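Local coordinates for protein TarM (Staphylococcus aureus subsp. aureus 21178, PDB 4X7R) that is a glycosyltransferase-family protein of the GT-B clan that binds uridine-5'-diphosphate in the cleft between its two Rossmann-like domains, at residues V250-E254 with I424-P428; I302-V306 with G404-S408; M409-M413 with P428-I432. The protein carries 1 engineered substitution. Numbering follows the deposited sequence.

Contact 1. Residues V250-E254 with I424-P428; sequences VNHHE and IKYGP. With 3YW ((2S)-2,3-dihydroxypropyl 2-acetamido-2-deoxy-alpha-D-glucopyranoside), chain F.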
loop_
_atom_site.group_PDB
_atom_site.type_symbol
_atom_site.label_atom_id
_atom_site.label_comp_id
_atom_site.label_asym_id
_atom_site.label_seq_id
_atom_site.Cartn_x
_atom_site.Cartn_y
_atom_site.Cartn_z
ATOM N N VAL A 250 0.561 9.141 -8.453
ATOM C CA VAL A 250 1.681 9.994 -8.010
ATOM C C VAL A 250 2.089 11.040 -9.053
ATOM O O VAL A 250 1.730 10.940 -10.223
ATOM C CB VAL A 250 2.916 9.096 -7.645
ATOM C CG1 VAL A 250 2.587 8.064 -6.551
ATOM C CG2 VAL A 250 3.449 8.364 -8.882
ATOM N N ASN A 251 2.938 11.965 -8.639
ATOM C CA ASN A 251 3.578 12.877 -9.558
ATOM C C ASN A 251 4.518 11.955 -10.394
ATOM O O ASN A 251 5.296 11.174 -9.825
ATOM C CB ASN A 251 4.363 13.957 -8.784
ATOM C CG ASN A 251 4.983 15.014 -9.665
ATOM O OD1 ASN A 251 5.418 14.733 -10.784
ATOM N ND2 ASN A 251 5.060 16.255 -9.182
ATOM N N HIS A 252 4.362 11.984 -11.736
ATOM C CA HIS A 252 5.089 11.122 -12.666
ATOM C C HIS A 252 6.582 11.490 -12.813
ATOM O O HIS A 252 7.339 10.742 -13.430
ATOM C CB HIS A 252 4.381 11.093 -14.018
ATOM C CG HIS A 252 4.327 12.446 -14.665
ATOM N ND1 HIS A 252 3.634 13.505 -14.076
ATOM C CD2 HIS A 252 4.893 12.877 -15.816
ATOM C CE1 HIS A 252 3.826 14.541 -14.878
ATOM N NE2 HIS A 252 4.575 14.209 -15.941
ATOM N N HIS A 253 7.013 12.622 -12.261
ATOM C CA HIS A 253 8.432 12.952 -12.322
ATOM C C HIS A 253 9.143 12.186 -11.207
ATOM O O HIS A 253 8.530 11.878 -10.164
ATOM C CB HIS A 253 8.690 14.451 -12.105
ATOM C CG HIS A 253 8.070 15.338 -13.126
ATOM N ND1 HIS A 253 6.762 15.812 -12.976
ATOM C CD2 HIS A 253 8.620 15.907 -14.224
ATOM C CE1 HIS A 253 6.544 16.613 -14.011
ATOM N NE2 HIS A 253 7.633 16.706 -14.789
ATOM N N GLU A 254 10.440 11.904 -11.417
ATOM C CA GLU A 254 11.274 11.263 -10.409
ATOM C C GLU A 254 11.417 12.211 -9.214
ATOM O O GLU A 254 11.596 13.428 -9.381
ATOM C CB GLU A 254 12.663 10.907 -10.973
ATOM C CG GLU A 254 12.701 9.556 -11.665
ATOM C CD GLU A 254 12.902 8.338 -10.786
ATOM O OE1 GLU A 254 12.149 8.160 -9.801
ATOM O OE2 GLU A 254 13.794 7.527 -11.120
ATOM N N ILE A 424 2.805 22.515 -3.981
ATOM C CA ILE A 424 3.572 21.578 -4.817
ATOM C C ILE A 424 2.662 20.863 -5.856
ATOM O O ILE A 424 1.438 20.862 -5.724
ATOM C CB ILE A 424 4.335 20.545 -3.894
ATOM C CG1 ILE A 424 3.393 19.762 -2.935
ATOM C CG2 ILE A 424 5.454 21.206 -3.086
ATOM C CD1 ILE A 424 2.787 18.531 -3.451
ATOM N N LYS A 425 3.273 20.210 -6.847
ATOM C CA LYS A 425 2.562 19.405 -7.840
ATOM C C LYS A 425 2.445 17.967 -7.257
ATOM O O LYS A 425 3.456 17.357 -6.928
ATOM C CB LYS A 425 3.317 19.390 -9.191
ATOM C CG LYS A 425 3.162 20.686 -10.029
ATOM C CD LYS A 425 3.829 20.506 -11.419
ATOM C CE LYS A 425 3.645 21.672 -12.370
ATOM N NZ LYS A 425 2.268 21.824 -12.906
ATOM N N TYR A 426 1.231 17.394 -7.142
ATOM C CA TYR A 426 -0.067 17.953 -7.509
ATOM C C TYR A 426 -1.036 17.806 -6.364
ATOM O O TYR A 426 -0.911 16.871 -5.567
ATOM C CB TYR A 426 -0.622 17.148 -8.688
ATOM C CG TYR A 426 0.252 17.206 -9.911
ATOM C CD1 TYR A 426 0.217 18.309 -10.765
ATOM C CD2 TYR A 426 1.134 16.169 -10.213
ATOM C CE1 TYR A 426 1.037 18.378 -11.883
ATOM C CE2 TYR A 426 1.957 16.222 -11.341
ATOM C CZ TYR A 426 1.909 17.337 -12.169
ATOM O OH TYR A 426 2.696 17.415 -13.290
ATOM N N GLY A 427 -2.029 18.686 -6.325
ATOM C CA GLY A 427 -3.098 18.577 -5.353
ATOM C C GLY A 427 -3.419 19.796 -4.528
ATOM O O GLY A 427 -4.543 20.288 -4.638
ATOM N N PRO A 428 -2.514 20.266 -3.620
ATOM C CA PRO A 428 -2.896 21.353 -2.697
ATOM C C PRO A 428 -3.627 22.557 -3.268
ATOM O O PRO A 428 -4.669 22.904 -2.733
ATOM C CB PRO A 428 -1.582 21.709 -1.990
ATOM C CG PRO A 428 -0.823 20.453 -2.003
ATOM C CD PRO A 428 -1.157 19.765 -3.302
HETATM O O3A 3YW F . 3.368 4.728 -4.935
HETATM C C4A 3YW F . 0.132 5.918 -3.467
HETATM C C5A 3YW F . 1.621 5.790 -3.673
HETATM O O5 3YW F . -2.186 7.834 -4.111
HETATM C C6A 3YW F . 1.961 4.885 -4.833
HETATM C C5 3YW F . -3.103 8.622 -3.341
HETATM C C6 3YW F . -4.488 8.130 -3.688
HETATM C C4 3YW F . -2.855 10.097 -3.650
HETATM O O6 3YW F . -4.765 8.254 -5.075
HETATM C C3 3YW F . -1.469 10.467 -3.130
HETATM O O4 3YW F . -3.825 10.906 -2.993
HETATM O O3 3YW F . -1.150 11.831 -3.406
HETATM O O7 3YW F . 2.024 10.653 -4.504
HETATM C C7 3YW F . 1.926 10.255 -3.347
HETATM C C8 3YW F . 3.034 10.426 -2.352
HETATM N N2 3YW F . 0.825 9.652 -2.897
HETATM C C2 3YW F . -0.393 9.530 -3.681
HETATM C C1 3YW F . -0.807 8.055 -3.830
HETATM O O1 3YW F . -0.266 7.166 -2.895
HETATM O O2 3YW F . 2.212 5.283 -2.476
#
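This contact spans the interdomain cleft of a GT-B fold, at the edge of the 3YW pocket: residues 250-254 come from the domain of the seven-stranded parallel sheet, residues 424-428 from that of the six-stranded one. V250 lines the pocket, its CG1 lying 3.3 Å from O7 of 3YW. N251 makes the polar bridge. Its ND2 donates to K425 O (3.0 Å, 155° at the hydrogen), while its OD1 accepts from H253 N (3.0 Å), an Asx turn, and from H253 ND1 (2.8 Å). Both ends of the amide are thus fixed, and H253, the residue that closes the turn, also has its ring tied to the same oxygen. The K425 carbonyl belongs to a cis peptide before Y426. The ring of Y426 lies beside the amide, with CE2 3.7 Å from N251 CG, and its hydroxyl reaches the histidine pair: OH is 3.5 Å from H252 CE1 and 4.0 Å from H253 CE1, near the plane at the edge of each ring. This hydroxyl is hydrogen-bonded to D289, which also forms a salt bridge with the ammonium group of K425. The backbone of G427, at phi 128° and psi -67°, suits glycine because a CB would strike the preceding carbonyl. Helix 284-293 backs the contact: it supplies D289 and Q293, the latter bonded to H252, and touches the Y426 ring through A285 and Q286. H252 also packs on I270 of helix 264-271, while residues 424-428 lead from strand 419-422 into helix 428-431.

Contact 2. Residues I302-V306 with G404-S408; sequences ISNFV and GQGLS. With 3YW ((2S)-2,3-dihydroxypropyl 2-acetamido-2-deoxy-alpha-D-glucopyranoside), chain F; UDP (uridine-5'-diphosphate), chain E.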
loop_
_atom_site.group_PDB
_atom_site.type_symbol
_atom_site.label_atom_id
_atom_site.label_comp_id
_atom_site.label_asym_id
_atom_site.label_seq_id
_atom_site.Cartn_x
_atom_site.Cartn_y
_atom_site.Cartn_z
ATOM N N ILE A 302 -9.562 12.255 -13.326
ATOM C CA ILE A 302 -10.662 11.809 -12.471
ATOM C C ILE A 302 -10.113 11.864 -11.051
ATOM O O ILE A 302 -9.211 11.114 -10.735
ATOM C CB ILE A 302 -11.287 10.402 -12.814
ATOM C CG1 ILE A 302 -11.667 10.249 -14.289
ATOM C CG2 ILE A 302 -12.504 10.110 -11.904
ATOM C CD1 ILE A 302 -12.257 8.866 -14.657
ATOM N N SER A 303 -10.648 12.726 -10.209
ATOM C CA SER A 303 -10.270 12.840 -8.792
ATOM C C SER A 303 -10.541 11.522 -8.066
ATOM O O SER A 303 -11.443 10.777 -8.460
ATOM C CB SER A 303 -11.148 13.892 -8.108
ATOM O OG SER A 303 -10.989 13.895 -6.695
ATOM N N ASN A 304 -9.835 11.294 -6.946
ATOM C CA ASN A 304 -10.173 10.175 -6.067
ATOM C C ASN A 304 -11.562 10.491 -5.530
ATOM O O ASN A 304 -11.897 11.680 -5.342
ATOM C CB ASN A 304 -9.264 10.152 -4.835
ATOM C CG ASN A 304 -7.932 9.524 -5.063
ATOM O OD1 ASN A 304 -7.846 8.426 -5.605
ATOM N ND2 ASN A 304 -6.869 10.236 -4.690
ATOM N N PHE A 305 -12.353 9.438 -5.229
ATOM C CA PHE A 305 -13.641 9.634 -4.587
ATOM C C PHE A 305 -13.344 10.152 -3.180
ATOM O O PHE A 305 -12.312 9.806 -2.597
ATOM C CB PHE A 305 -14.405 8.314 -4.482
ATOM C CG PHE A 305 -15.178 7.892 -5.709
ATOM C CD1 PHE A 305 -16.386 8.510 -6.041
ATOM C CD2 PHE A 305 -14.713 6.858 -6.520
ATOM C CE1 PHE A 305 -17.137 8.071 -7.144
ATOM C CE2 PHE A 305 -15.458 6.427 -7.625
ATOM C CZ PHE A 305 -16.676 7.027 -7.918
ATOM N N VAL A 306 -14.238 10.962 -2.639
ATOM C CA VAL A 306 -14.077 11.533 -1.309
ATOM C C VAL A 306 -15.214 11.078 -0.386
ATOM O O VAL A 306 -16.383 11.047 -0.793
ATOM C CB VAL A 306 -13.864 13.086 -1.360
ATOM C CG1 VAL A 306 -15.152 13.839 -1.645
ATOM C CG2 VAL A 306 -13.273 13.585 -0.078
ATOM N N GLY A 404 0.058 13.050 -5.840
ATOM C CA GLY A 404 -0.864 12.837 -6.940
ATOM C C GLY A 404 -2.081 13.690 -6.652
ATOM O O GLY A 404 -2.647 14.319 -7.551
ATOM N N GLN A 405 -2.465 13.750 -5.369
ATOM C CA GLN A 405 -3.610 14.562 -4.900
ATOM C C GLN A 405 -3.491 14.923 -3.413
ATOM O O GLN A 405 -3.489 16.096 -3.083
ATOM C CB GLN A 405 -4.957 13.865 -5.194
ATOM C CG GLN A 405 -6.154 14.762 -4.926
ATOM C CD GLN A 405 -7.454 14.179 -5.423
ATOM O OE1 GLN A 405 -7.692 12.971 -5.371
ATOM N NE2 GLN A 405 -8.337 15.045 -5.903
ATOM N N GLY A 406 -3.483 13.909 -2.533
ATOM C CA GLY A 406 -3.336 14.141 -1.093
ATOM C C GLY A 406 -4.598 13.954 -0.289
ATOM O O GLY A 406 -5.215 14.921 0.153
ATOM N N LEU A 407 -4.957 12.703 -0.051
ATOM C CA LEU A 407 -6.158 12.375 0.699
ATOM C C LEU A 407 -6.133 12.843 2.143
ATOM O O LEU A 407 -7.183 13.214 2.636
ATOM C CB LEU A 407 -6.513 10.883 0.599
ATOM C CG LEU A 407 -6.898 10.350 -0.807
ATOM C CD1 LEU A 407 -6.953 8.816 -0.796
ATOM C CD2 LEU A 407 -8.250 10.916 -1.263
ATOM N N SER A 408 -4.970 12.825 2.825
ATOM C CA SER A 408 -4.878 13.254 4.238
ATOM C C SER A 408 -5.242 14.722 4.391
ATOM O O SER A 408 -6.000 15.073 5.299
ATOM C CB SER A 408 -3.487 12.991 4.807
ATOM O OG SER A 408 -3.408 11.712 5.411
HETATM O O3A 3YW F . 3.368 4.728 -4.935
HETATM C C4A 3YW F . 0.132 5.918 -3.467
HETATM C C5A 3YW F . 1.621 5.790 -3.673
HETATM O O5 3YW F . -2.186 7.834 -4.111
HETATM C C6A 3YW F . 1.961 4.885 -4.833
HETATM C C5 3YW F . -3.103 8.622 -3.341
HETATM C C6 3YW F . -4.488 8.130 -3.688
HETATM C C4 3YW F . -2.855 10.097 -3.650
HETATM O O6 3YW F . -4.765 8.254 -5.075
HETATM C C3 3YW F . -1.469 10.467 -3.130
HETATM O O4 3YW F . -3.825 10.906 -2.993
HETATM O O3 3YW F . -1.150 11.831 -3.406
HETATM O O7 3YW F . 2.024 10.653 -4.504
HETATM C C7 3YW F . 1.926 10.255 -3.347
HETATM C C8 3YW F . 3.034 10.426 -2.352
HETATM N N2 3YW F . 0.825 9.652 -2.897
HETATM C C2 3YW F . -0.393 9.530 -3.681
HETATM C C1 3YW F . -0.807 8.055 -3.830
HETATM O O1 3YW F . -0.266 7.166 -2.895
HETATM O O2 3YW F . 2.212 5.283 -2.476
HETATM N N1 UDP E . -3.377 6.718 6.907
HETATM C C2 UDP E . -4.029 6.162 7.993
HETATM N N3 UDP E . -3.290 6.106 9.151
HETATM C C4 UDP E . -1.987 6.517 9.327
HETATM C C5 UDP E . -1.353 7.039 8.144
HETATM C C6 UDP E . -2.052 7.124 6.995
HETATM O O2 UDP E . -5.179 5.747 7.940
HETATM O O4 UDP E . -1.470 6.439 10.457
HETATM C "C1'" UDP E . -4.200 6.975 5.698
HETATM C "C2'" UDP E . -4.819 8.370 5.650
HETATM O "O2'" UDP E . -6.047 8.406 6.358
HETATM C "C3'" UDP E . -5.025 8.557 4.146
HETATM C "C4'" UDP E . -3.849 7.796 3.541
HETATM O "O4'" UDP E . -3.382 6.873 4.553
HETATM O "O3'" UDP E . -6.282 8.129 3.621
HETATM C "C5'" UDP E . -2.713 8.663 3.065
HETATM O "O5'" UDP E . -3.156 9.289 1.840
HETATM P PA UDP E . -2.343 10.398 1.012
HETATM O O1A UDP E . -2.967 10.549 -0.322
HETATM O O2A UDP E . -2.383 11.720 1.795
HETATM O O3A UDP E . -0.863 9.915 0.872
HETATM P PB UDP E . -0.203 8.545 0.360
HETATM O O1B UDP E . -1.012 7.987 -0.782
HETATM O O2B UDP E . -0.153 7.520 1.499
HETATM O O3B UDP E . 1.196 8.837 -0.146
#
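Residues 404-408 form the glycine-rich loop and helix start within the E-x7-E motif of GT-B glycosyltransferases of this type, the two glutamates being E403 and E411; residues 302-306 belong to the connection between the two parallel-sheet domains. G404 opens the ligand contacts, its N donating to 3YW O3 (3.0 Å). Q405 N donates to the same O3, also at 3.0 Å, while its extended side chain turns to the other segment. There Q405 NE2 donates to S303 OG (3.0 Å, 172°), and Q405 OE1 accepts from N304 N (3.1 Å) and, weakly, from N304 ND2 (2.9 Å). S303 OG in turn donates to N304 O (2.7 Å), so the glutamine amide pairs with a hydroxyl that is itself anchored to the backbone, and with the N304 backbone N. N304 also meets 3YW, with weak hydrogen bonds joining 3YW O6 to its OD1 (3.1 Å) and ND2 (2.9 Å). G406, the N-cap, sends its N to 3YW O4 (3.1 Å); its phi of 106° and psi of 77° call for glycine. L407 begins the helix and lays CD2 against N304 ND2 (3.8 Å). From here the backbone serves the alpha phosphate of UDP instead of 3YW, a helix N-terminus facing a phosphate: L407 N donates to UDP O1A (2.9 Å), and S408 N to UDP O2A (3.0 Å, 168°).

Contact 3. Residues M409-M413 with P428-I432; sequences MIEAM and PSDFI. With UDP (uridine-5'-diphosphate), chain E.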
loop_
_atom_site.group_PDB
_atom_site.type_symbol
_atom_site.label_atom_id
_atom_site.label_comp_id
_atom_site.label_asym_id
_atom_site.label_seq_id
_atom_site.Cartn_x
_atom_site.Cartn_y
_atom_site.Cartn_z
ATOM N N MET A 409 -4.748 15.575 3.465
ATOM C CA MET A 409 -5.081 17.007 3.432
ATOM C C MET A 409 -6.598 17.169 3.203
ATOM O O MET A 409 -7.257 17.897 3.940
ATOM C CB MET A 409 -4.295 17.721 2.324
ATOM C CG MET A 409 -2.807 17.854 2.629
ATOM S SD MET A 409 -1.948 18.796 1.345
ATOM C CE MET A 409 -1.616 17.486 0.141
ATOM N N ILE A 410 -7.145 16.418 2.222
ATOM C CA ILE A 410 -8.569 16.434 1.889
ATOM C C ILE A 410 -9.395 15.943 3.081
ATOM O O ILE A 410 -10.392 16.568 3.415
ATOM C CB ILE A 410 -8.849 15.627 0.595
ATOM C CG1 ILE A 410 -8.230 16.354 -0.651
ATOM C CG2 ILE A 410 -10.384 15.385 0.419
ATOM C CD1 ILE A 410 -8.357 15.536 -2.049
ATOM N N GLU A 411 -8.945 14.853 3.750
ATOM C CA GLU A 411 -9.614 14.267 4.927
ATOM C C GLU A 411 -9.684 15.279 6.071
ATOM O O GLU A 411 -10.743 15.436 6.662
ATOM C CB GLU A 411 -8.914 12.984 5.386
ATOM C CG GLU A 411 -9.160 11.793 4.472
ATOM C CD GLU A 411 -8.240 10.611 4.699
ATOM O OE1 GLU A 411 -7.641 10.521 5.797
ATOM O OE2 GLU A 411 -8.094 9.785 3.768
ATOM N N ALA A 412 -8.582 16.007 6.327
ATOM C CA ALA A 412 -8.505 17.043 7.362
ATOM C C ALA A 412 -9.508 18.153 7.086
ATOM O O ALA A 412 -10.195 18.602 8.000
ATOM C CB ALA A 412 -7.097 17.617 7.423
ATOM N N MET A 413 -9.625 18.562 5.819
ATOM C CA MET A 413 -10.560 19.603 5.390
ATOM C C MET A 413 -12.006 19.158 5.586
ATOM O O MET A 413 -12.837 19.963 6.029
ATOM C CB MET A 413 -10.271 20.026 3.953
ATOM C CG MET A 413 -8.995 20.846 3.853
ATOM S SD MET A 413 -8.506 21.260 2.176
ATOM C CE MET A 413 -9.755 22.443 1.754
ATOM N N PRO A 428 -2.514 20.266 -3.620
ATOM C CA PRO A 428 -2.896 21.353 -2.697
ATOM C C PRO A 428 -3.627 22.557 -3.268
ATOM O O PRO A 428 -4.669 22.904 -2.733
ATOM C CB PRO A 428 -1.582 21.709 -1.990
ATOM C CG PRO A 428 -0.823 20.453 -2.003
ATOM C CD PRO A 428 -1.157 19.765 -3.302
ATOM N N SER A 429 -3.144 23.141 -4.380
ATOM C CA SER A 429 -3.776 24.345 -4.980
ATOM C C SER A 429 -5.123 24.064 -5.642
ATOM O O SER A 429 -5.843 24.995 -5.963
ATOM C CB SER A 429 -2.819 25.060 -5.933
ATOM O OG SER A 429 -2.424 24.169 -6.961
ATOM N N ASP A 430 -5.477 22.791 -5.837
ATOM C CA ASP A 430 -6.791 22.447 -6.377
ATOM C C ASP A 430 -7.851 22.700 -5.328
ATOM O O ASP A 430 -8.946 23.166 -5.664
ATOM C CB ASP A 430 -6.861 20.969 -6.748
ATOM C CG ASP A 430 -6.300 20.621 -8.096
ATOM O OD1 ASP A 430 -5.611 21.472 -8.692
ATOM O OD2 ASP A 430 -6.602 19.531 -8.588
ATOM N N PHE A 431 -7.545 22.379 -4.058
ATOM C CA PHE A 431 -8.559 22.484 -3.005
ATOM C C PHE A 431 -8.315 23.515 -1.919
ATOM O O PHE A 431 -9.267 23.944 -1.277
ATOM C CB PHE A 431 -8.892 21.088 -2.447
ATOM C CG PHE A 431 -7.688 20.240 -2.125
ATOM C CD1 PHE A 431 -6.959 20.453 -0.960
ATOM C CD2 PHE A 431 -7.293 19.216 -2.978
ATOM C CE1 PHE A 431 -5.838 19.680 -0.669
ATOM C CE2 PHE A 431 -6.163 18.455 -2.696
ATOM C CZ PHE A 431 -5.443 18.686 -1.537
ATOM N N ILE A 432 -7.055 23.927 -1.708
ATOM C CA ILE A 432 -6.786 24.955 -0.704
ATOM C C ILE A 432 -6.970 26.319 -1.367
ATOM O O ILE A 432 -6.398 26.550 -2.430
ATOM C CB ILE A 432 -5.396 24.807 -0.002
ATOM C CG1 ILE A 432 -5.257 23.428 0.709
ATOM C CG2 ILE A 432 -5.123 25.993 0.963
ATOM C CD1 ILE A 432 -3.834 23.113 1.214
HETATM N N1 UDP E . -3.377 6.718 6.907
HETATM C C2 UDP E . -4.029 6.162 7.993
HETATM N N3 UDP E . -3.290 6.106 9.151
HETATM C C4 UDP E . -1.987 6.517 9.327
HETATM C C5 UDP E . -1.353 7.039 8.144
HETATM C C6 UDP E . -2.052 7.124 6.995
HETATM O O2 UDP E . -5.179 5.747 7.940
HETATM O O4 UDP E . -1.470 6.439 10.457
HETATM C "C1'" UDP E . -4.200 6.975 5.698
HETATM C "C2'" UDP E . -4.819 8.370 5.650
HETATM O "O2'" UDP E . -6.047 8.406 6.358
HETATM C "C3'" UDP E . -5.025 8.557 4.146
HETATM C "C4'" UDP E . -3.849 7.796 3.541
HETATM O "O4'" UDP E . -3.382 6.873 4.553
HETATM O "O3'" UDP E . -6.282 8.129 3.621
HETATM C "C5'" UDP E . -2.713 8.663 3.065
HETATM O "O5'" UDP E . -3.156 9.289 1.840
HETATM P PA UDP E . -2.343 10.398 1.012
HETATM O O1A UDP E . -2.967 10.549 -0.322
HETATM O O2A UDP E . -2.383 11.720 1.795
HETATM O O3A UDP E . -0.863 9.915 0.872
HETATM P PB UDP E . -0.203 8.545 0.360
HETATM O O1B UDP E . -1.012 7.987 -0.782
HETATM O O2B UDP E . -0.153 7.520 1.499
HETATM O O3B UDP E . 1.196 8.837 -0.146
#
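Residues 409-413 form regular helix, marked by M413 N to M409 O at 3.1 Å, whereas residues 428-432 make one short, weakly bonded helical turn in which P428 O accepts from F431 N (3.2 Å) and I432 N (2.8 Å). The backbones approach to 7.8 Å between the CA atoms of M409 and P428, and again between those of I410 and F431, a spacing filled by apolar side chains. F431 dominates. Its ring takes I410 CG1 over one face, a CH-pi contact 3.7 Å from the centroid and only 16° off the normal. M413 SD approaches obliquely, 4.8 Å from the same centroid, in a Met-aromatic contact, and M409 CB lies 3.9 Å from F431 CE1. M409 then extends to P428, CE to CG 3.7 Å, while M413 SD reaches I432 CG1 at 4.2 Å. E411 points out of this packing and takes the ribose of UDP, accepting from O2' at OE1 (2.7 Å) and from O3' at OE2 (2.5 Å, very short). The helix thus has one apolar side and one ligand side. Around the contact, M409 and I432 both rest on strand 419-422, P428 and I432 touch L440 of strand 438-441, and I474 of helix 460-477 packs against I410, M413 and F431.

All three contacts are largely buried, yet contact 1 reaches the surface at K425 and in part at H253, and contact 2 in part at S303, while every touching residue of contact 3 is buried. Contacts 2 and 3 share helix 407-414 and both reach UDP; contacts 1 and 2 both meet 3YW; contacts 1 and 3 share P428. Chemistry follows place: contact 1, across the cleft, and contact 2, at the interdomain connection, are joined by hydrogen bonds of the N251 and Q405 amides, whereas contact 3, within one domain, joins its segments by apolar packing. Contact 2 adjoins contact 1 through Y426 CB to G404 O (3.7 Å), and contact 3 through V306 CG2 to I410 CG2 (3.4 Å).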